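Long-range contacts in BrkA translocator (Bordetella pertussis, PDB 3QQ2), which forms the outer-membrane pore through which the passenger domain of BrkA, an inhibitor of classical complement activation, reaches the bacterial surface: residues T27-Q33 / N271-H277; V109-G113 / G137-S141. The protein carries 1 engineered substitution. All coordinates share one frame; numbering follows the deposited sequence.

Interaction 1 joins strand 21-34 to strand 271-282, the first and last strands of the chain, and so closes the barrel. Interaction 2 joins strand 104-120 to strand 130-149, neighbours in sequence and the two arms of a beta hairpin, and lies nested inside the loop that interaction 1 closes. Their centres are 20 Å apart and their nearest atoms about 8 Å, without touching. Both belong to the same antiparallel barrel wall of the autotransporter translocator domain. The pair thus exemplifies how a barrel is both built and closed: one contact propagates the wall, the other seals it, giving the outer membrane a pore for the passenger domain.

Interaction 1: residues T27-Q33 / N271-H277; sequences TFSERQQ and NIPWSFH
Arg31 and Trp274 meet at the seam of the autotransporter beta barrel, where the first strand runs antiparallel to the last and shuts the cylinder. Together with Gln33 they bury the largest areas in this contact. On the outside of the barrel, the aliphatic base of Arg31 forms a CH-pi contact with Trp274: its CB lies over one face of the indole, 3.7 Å from the centroid of the six-membered ring. Trp274 stands with CG between its backbone N and carbonyl carbon (chi1 51°), a rotation that brings the indole over to the neighbouring strand. Ser29 OG reaches the rim of the same ring, near its plane. The extended Arg31 chain continues past the indole toward strand 42-57, where its guanidinium makes a long, weak ion pair with Asp43.

Backbone bonds knit the seam from Ser29 and Phe276, which are bonded in both directions, to Arg31 N, which gives a hydrogen bond to Trp274 O at 2.8 Å. Just before Trp274 the chain turns a corner at Pro273, a residue without a counterpart in the register. Beyond the corner Gln33 meets both Asn271 and Pro273. Gln33 N gives a hydrogen bond to Asn271 O at 2.7 Å, while the side chain crosses to the proline, with Gln33 CD 3.4 Å from Pro273 CG.

The face turned into the barrel carries Phe28, Glu30, Ser275 and His277. Here Phe28 CB rests against His277 CD2, and the buried hydroxyl of Ser275 is satisfied across the seam: OG donates to the anti lone pair of Glu30 OE1 at 2.6 Å.

Interaction 2: residues V109-G113 / G137-S141; sequences VLRLG and GAAWS
Val109 to Gly113 lie against Gly137 to Ser141 as the arms of an antiparallel beta hairpin, the repeating element from which the autotransporter barrel is built. Backbone hydrogen bonds form a regular ladder. Val109 with Ser141, Arg111 with Ala139 and Gly113 with Gly137 are each bonded in both directions, six bonds in an unbroken series, with the segment axes 4.6 Å apart at closest approach. Between these rungs, CA-H...O contacts join the strands, as from Trp140 CA to Val109 O at 3.3 Å.

Apolar contacts lie on the outer surface, in keeping with a transmembrane wall. Leu110 CG sits at the edge of the Trp140 indole, 4.3 Å from CD1, and Leu112 CD1 meets Ala138 CB at 4.0 Å. Both pairs may face lipid.

The inward face carries Arg111 and Ser141 beside Val109 and Ala139. Arg111 lays its CB alongside Ala139 O, then extends to a salt bridge between its NE and Glu50 OE2 of strand 42-57, linking this hairpin to a distant part of the wall. At the glycine end one bond departs from the carbonyl plane: Gly137 N lies 3.0 Å from Gly113 O, 46° out of that plane.

Interaction 1: residues T27-Q33 / N271-H277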
loop_
_atom_site.group_PDB
_atom_site.type_symbol
_atom_site.label_atom_id
_atom_site.label_comp_id
_atom_site.label_asym_id
_atom_site.label_seq_id
_atom_site.Cartn_x
_atom_site.Cartn_y
_atom_site.Cartn_z
ATOM N N THR A 27 10.049 -33.191 -2.664
ATOM C CA THR A 27 9.515 -32.096 -3.444
ATOM C C THR A 27 7.979 -32.127 -3.398
ATOM O O THR A 27 7.391 -33.114 -2.962
ATOM C CB THR A 27 10.058 -32.129 -4.874
ATOM O OG1 THR A 27 9.519 -31.023 -5.585
ATOM C CG2 THR A 27 9.655 -33.414 -5.593
ATOM N N PHE A 28 7.339 -31.046 -3.830
ATOM C CA PHE A 28 5.874 -30.954 -3.848
ATOM C C PHE A 28 5.404 -29.752 -4.628
ATOM O O PHE A 28 6.161 -28.795 -4.829
ATOM C CB PHE A 28 5.302 -30.858 -2.436
ATOM C CG PHE A 28 5.607 -29.558 -1.740
ATOM C CD1 PHE A 28 6.842 -29.344 -1.131
ATOM C CD2 PHE A 28 4.663 -28.549 -1.680
ATOM C CE1 PHE A 28 7.127 -28.144 -0.488
ATOM C CE2 PHE A 28 4.954 -27.352 -1.031
ATOM C CZ PHE A 28 6.188 -27.154 -0.442
ATOM N N SER A 29 4.138 -29.788 -5.026
ATOM C CA SER A 29 3.548 -28.736 -5.828
ATOM C C SER A 29 2.027 -28.845 -5.831
ATOM O O SER A 29 1.473 -29.875 -6.173
ATOM C CB SER A 29 4.074 -28.839 -7.244
ATOM O OG SER A 29 3.345 -27.989 -8.090
ATOM N N GLU A 30 1.340 -27.777 -5.466
ATOM C CA GLU A 30 -0.100 -27.855 -5.292
ATOM C C GLU A 30 -0.772 -26.637 -5.869
ATOM O O GLU A 30 -0.399 -25.531 -5.509
ATOM C CB GLU A 30 -0.397 -27.951 -3.802
ATOM C CG GLU A 30 -1.826 -27.771 -3.435
ATOM C CD GLU A 30 -2.109 -28.250 -2.036
ATOM O OE1 GLU A 30 -2.133 -29.492 -1.823
ATOM O OE2 GLU A 30 -2.321 -27.380 -1.152
ATOM N N ARG A 31 -1.754 -26.814 -6.752
ATOM C CA ARG A 31 -2.505 -25.653 -7.254
ATOM C C ARG A 31 -3.787 -25.373 -6.492
ATOM O O ARG A 31 -4.717 -26.185 -6.484
ATOM C CB ARG A 31 -2.802 -25.713 -8.754
ATOM C CG ARG A 31 -3.345 -24.381 -9.278
ATOM C CD ARG A 31 -3.628 -24.415 -10.771
ATOM N NE ARG A 31 -4.099 -23.128 -11.267
ATOM C CZ ARG A 31 -3.346 -22.030 -11.317
ATOM N NH1 ARG A 31 -3.850 -20.888 -11.780
ATOM N NH2 ARG A 31 -2.086 -22.063 -10.893
ATOM N N GLN A 32 -3.851 -24.195 -5.888
ATOM C CA GLN A 32 -5.064 -23.790 -5.206
ATOM C C GLN A 32 -5.838 -22.823 -6.062
ATOM O O GLN A 32 -5.258 -21.914 -6.651
ATOM C CB GLN A 32 -4.740 -23.218 -3.835
ATOM C CG GLN A 32 -4.261 -24.320 -2.897
ATOM C CD GLN A 32 -3.418 -23.840 -1.735
ATOM O OE1 GLN A 32 -3.897 -23.121 -0.845
ATOM N NE2 GLN A 32 -2.159 -24.272 -1.712
ATOM N N GLN A 33 -7.140 -23.083 -6.180
ATOM C CA GLN A 33 -8.109 -22.127 -6.710
ATOM C C GLN A 33 -8.960 -21.704 -5.532
ATOM O O GLN A 33 -9.934 -22.372 -5.187
ATOM C CB GLN A 33 -9.020 -22.758 -7.757
ATOM C CG GLN A 33 -8.334 -23.312 -8.977
ATOM C CD GLN A 33 -9.286 -24.096 -9.859
ATOM O OE1 GLN A 33 -9.953 -25.040 -9.416
ATOM N NE2 GLN A 33 -9.351 -23.708 -11.120
ATOM N N ASN A 271 -10.273 -24.892 -3.532
ATOM C CA ASN A 271 -10.378 -25.847 -4.651
ATOM C C ASN A 271 -9.040 -26.232 -5.261
ATOM O O ASN A 271 -8.427 -25.437 -5.968
ATOM C CB ASN A 271 -11.314 -25.343 -5.737
ATOM C CG ASN A 271 -12.550 -26.175 -5.844
ATOM O OD1 ASN A 271 -13.617 -25.765 -5.410
ATOM N ND2 ASN A 271 -12.412 -27.382 -6.404
ATOM N N ILE A 272 -8.597 -27.457 -4.996
ATOM C CA ILE A 272 -7.236 -27.876 -5.321
ATOM C C ILE A 272 -7.224 -28.887 -6.475
ATOM O O ILE A 272 -7.174 -30.089 -6.253
ATOM C CB ILE A 272 -6.548 -28.458 -4.077
ATOM C CG1 ILE A 272 -6.457 -27.388 -2.986
ATOM C CG2 ILE A 272 -5.204 -29.015 -4.436
ATOM C CD1 ILE A 272 -6.315 -27.905 -1.581
ATOM N N PRO A 273 -7.261 -28.399 -7.724
ATOM C CA PRO A 273 -7.381 -29.334 -8.832
ATOM C C PRO A 273 -6.273 -30.363 -8.854
ATOM O O PRO A 273 -6.484 -31.445 -9.407
ATOM C CB PRO A 273 -7.279 -28.434 -10.059
ATOM C CG PRO A 273 -7.753 -27.127 -9.580
ATOM C CD PRO A 273 -7.217 -27.008 -8.198
ATOM N N TRP A 274 -5.109 -30.029 -8.277
ATOM C CA TRP A 274 -3.985 -30.973 -8.165
ATOM C C TRP A 274 -2.952 -30.628 -7.124
ATOM O O TRP A 274 -2.655 -29.480 -6.898
ATOM C CB TRP A 274 -3.297 -31.224 -9.508
ATOM C CG TRP A 274 -2.899 -30.020 -10.249
ATOM C CD1 TRP A 274 -3.595 -29.410 -11.248
ATOM C CD2 TRP A 274 -1.683 -29.282 -10.092
ATOM N NE1 TRP A 274 -2.898 -28.312 -11.715
ATOM C CE2 TRP A 274 -1.722 -28.211 -11.021
ATOM C CE3 TRP A 274 -0.566 -29.409 -9.251
ATOM C CZ2 TRP A 274 -0.691 -27.280 -11.132
ATOM C CZ3 TRP A 274 0.458 -28.471 -9.355
ATOM C CH2 TRP A 274 0.386 -27.423 -10.293
ATOM N N SER A 275 -2.391 -31.659 -6.511
ATOM C CA SER A 275 -1.408 -31.507 -5.473
ATOM C C SER A 275 -0.548 -32.765 -5.480
ATOM O O SER A 275 -1.021 -33.851 -5.110
ATOM C CB SER A 275 -2.113 -31.350 -4.129
ATOM O OG SER A 275 -1.249 -31.628 -3.029
ATOM N N PHE A 276 0.706 -32.609 -5.907
ATOM C CA PHE A 276 1.677 -33.708 -6.005
ATOM C C PHE A 276 2.729 -33.627 -4.908
ATOM O O PHE A 276 3.156 -32.543 -4.543
ATOM C CB PHE A 276 2.373 -33.680 -7.363
ATOM C CG PHE A 276 1.426 -33.638 -8.537
ATOM C CD1 PHE A 276 1.277 -32.472 -9.292
ATOM C CD2 PHE A 276 0.673 -34.766 -8.897
ATOM C CE1 PHE A 276 0.386 -32.423 -10.393
ATOM C CE2 PHE A 276 -0.221 -34.732 -10.002
ATOM C CZ PHE A 276 -0.362 -33.564 -10.748
ATOM N N HIS A 277 3.110 -34.778 -4.366
ATOM C CA HIS A 277 4.240 -34.909 -3.452
ATOM C C HIS A 277 5.062 -36.100 -3.925
ATOM O O HIS A 277 4.516 -37.155 -4.247
ATOM C CB HIS A 277 3.789 -35.209 -2.019
ATOM C CG HIS A 277 3.019 -34.110 -1.350
ATOM N ND1 HIS A 277 1.656 -34.184 -1.122
ATOM C CD2 HIS A 277 3.422 -32.937 -0.804
ATOM C CE1 HIS A 277 1.248 -33.089 -0.498
ATOM N NE2 HIS A 277 2.301 -32.317 -0.292
#

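Interaction 2: residues V109-G113 / G137-S141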
loop_
_atom_site.group_PDB
_atom_site.type_symbol
_atom_site.label_atom_id
_atom_site.label_comp_id
_atom_site.label_asym_id
_atom_site.label_seq_id
_atom_site.Cartn_x
_atom_site.Cartn_y
_atom_site.Cartn_z
ATOM N N VAL A 109 6.770 -31.088 14.169
ATOM C CA VAL A 109 7.781 -30.439 13.339
ATOM C C VAL A 109 7.644 -28.938 13.452
ATOM O O VAL A 109 6.536 -28.398 13.387
ATOM C CB VAL A 109 7.729 -30.916 11.850
ATOM C CG1 VAL A 109 7.197 -32.349 11.745
ATOM C CG2 VAL A 109 6.899 -30.016 11.000
ATOM N N LEU A 110 8.773 -28.272 13.650
ATOM C CA LEU A 110 8.814 -26.828 13.839
ATOM C C LEU A 110 9.543 -26.260 12.668
ATOM O O LEU A 110 10.658 -26.691 12.363
ATOM C CB LEU A 110 9.612 -26.488 15.086
ATOM C CG LEU A 110 9.106 -25.327 15.933
ATOM C CD1 LEU A 110 10.176 -24.898 16.914
ATOM C CD2 LEU A 110 8.623 -24.141 15.090
ATOM N N ARG A 111 8.917 -25.307 11.989
ATOM C CA ARG A 111 9.567 -24.647 10.850
ATOM C C ARG A 111 9.667 -23.151 11.035
ATOM O O ARG A 111 8.736 -22.501 11.489
ATOM C CB ARG A 111 8.858 -24.977 9.552
ATOM C CG ARG A 111 9.047 -26.406 9.113
ATOM C CD ARG A 111 8.621 -26.551 7.673
ATOM N NE ARG A 111 8.505 -27.934 7.231
ATOM C CZ ARG A 111 7.602 -28.796 7.685
ATOM N NH1 ARG A 111 6.736 -28.431 8.622
ATOM N NH2 ARG A 111 7.566 -30.027 7.200
ATOM N N LEU A 112 10.825 -22.621 10.704
ATOM C CA LEU A 112 11.097 -21.201 10.826
ATOM C C LEU A 112 11.494 -20.746 9.456
ATOM O O LEU A 112 12.348 -21.362 8.821
ATOM C CB LEU A 112 12.258 -20.990 11.771
ATOM C CG LEU A 112 11.925 -20.718 13.232
ATOM C CD1 LEU A 112 10.632 -21.394 13.710
ATOM C CD2 LEU A 112 13.136 -21.050 14.125
ATOM N N GLY A 113 10.864 -19.684 8.976
ATOM C CA GLY A 113 11.057 -19.273 7.588
ATOM C C GLY A 113 11.170 -17.782 7.440
ATOM O O GLY A 113 10.735 -17.023 8.301
ATOM N N GLY A 137 7.944 -16.338 9.024
ATOM C CA GLY A 137 6.950 -17.339 9.354
ATOM C C GLY A 137 7.455 -18.420 10.274
ATOM O O GLY A 137 8.642 -18.727 10.314
ATOM N N ALA A 138 6.541 -18.997 11.022
ATOM C CA ALA A 138 6.804 -20.203 11.735
ATOM C C ALA A 138 5.604 -21.101 11.508
ATOM O O ALA A 138 4.483 -20.629 11.295
ATOM C CB ALA A 138 6.944 -19.902 13.172
ATOM N N ALA A 139 5.820 -22.402 11.571
ATOM C CA ALA A 139 4.735 -23.342 11.444
ATOM C C ALA A 139 5.064 -24.505 12.328
ATOM O O ALA A 139 6.151 -25.092 12.219
ATOM C CB ALA A 139 4.618 -23.781 10.024
ATOM N N TRP A 140 4.158 -24.826 13.232
ATOM C CA TRP A 140 4.368 -25.952 14.109
ATOM C C TRP A 140 3.218 -26.903 13.892
ATOM O O TRP A 140 2.061 -26.503 13.897
ATOM C CB TRP A 140 4.443 -25.484 15.561
ATOM C CG TRP A 140 4.385 -26.590 16.632
ATOM C CD1 TRP A 140 5.443 -27.213 17.224
ATOM C CD2 TRP A 140 3.200 -27.155 17.248
ATOM N NE1 TRP A 140 5.007 -28.115 18.161
ATOM C CE2 TRP A 140 3.637 -28.104 18.197
ATOM C CE3 TRP A 140 1.814 -26.956 17.077
ATOM C CZ2 TRP A 140 2.740 -28.857 18.983
ATOM C CZ3 TRP A 140 0.920 -27.711 17.861
ATOM C CH2 TRP A 140 1.394 -28.647 18.801
ATOM N N SER A 141 3.516 -28.172 13.685
ATOM C CA SER A 141 2.439 -29.116 13.495
ATOM C C SER A 141 2.691 -30.342 14.307
ATOM O O SER A 141 3.826 -30.683 14.639
ATOM C CB SER A 141 2.323 -29.507 12.043
ATOM O OG SER A 141 3.452 -30.280 11.695
#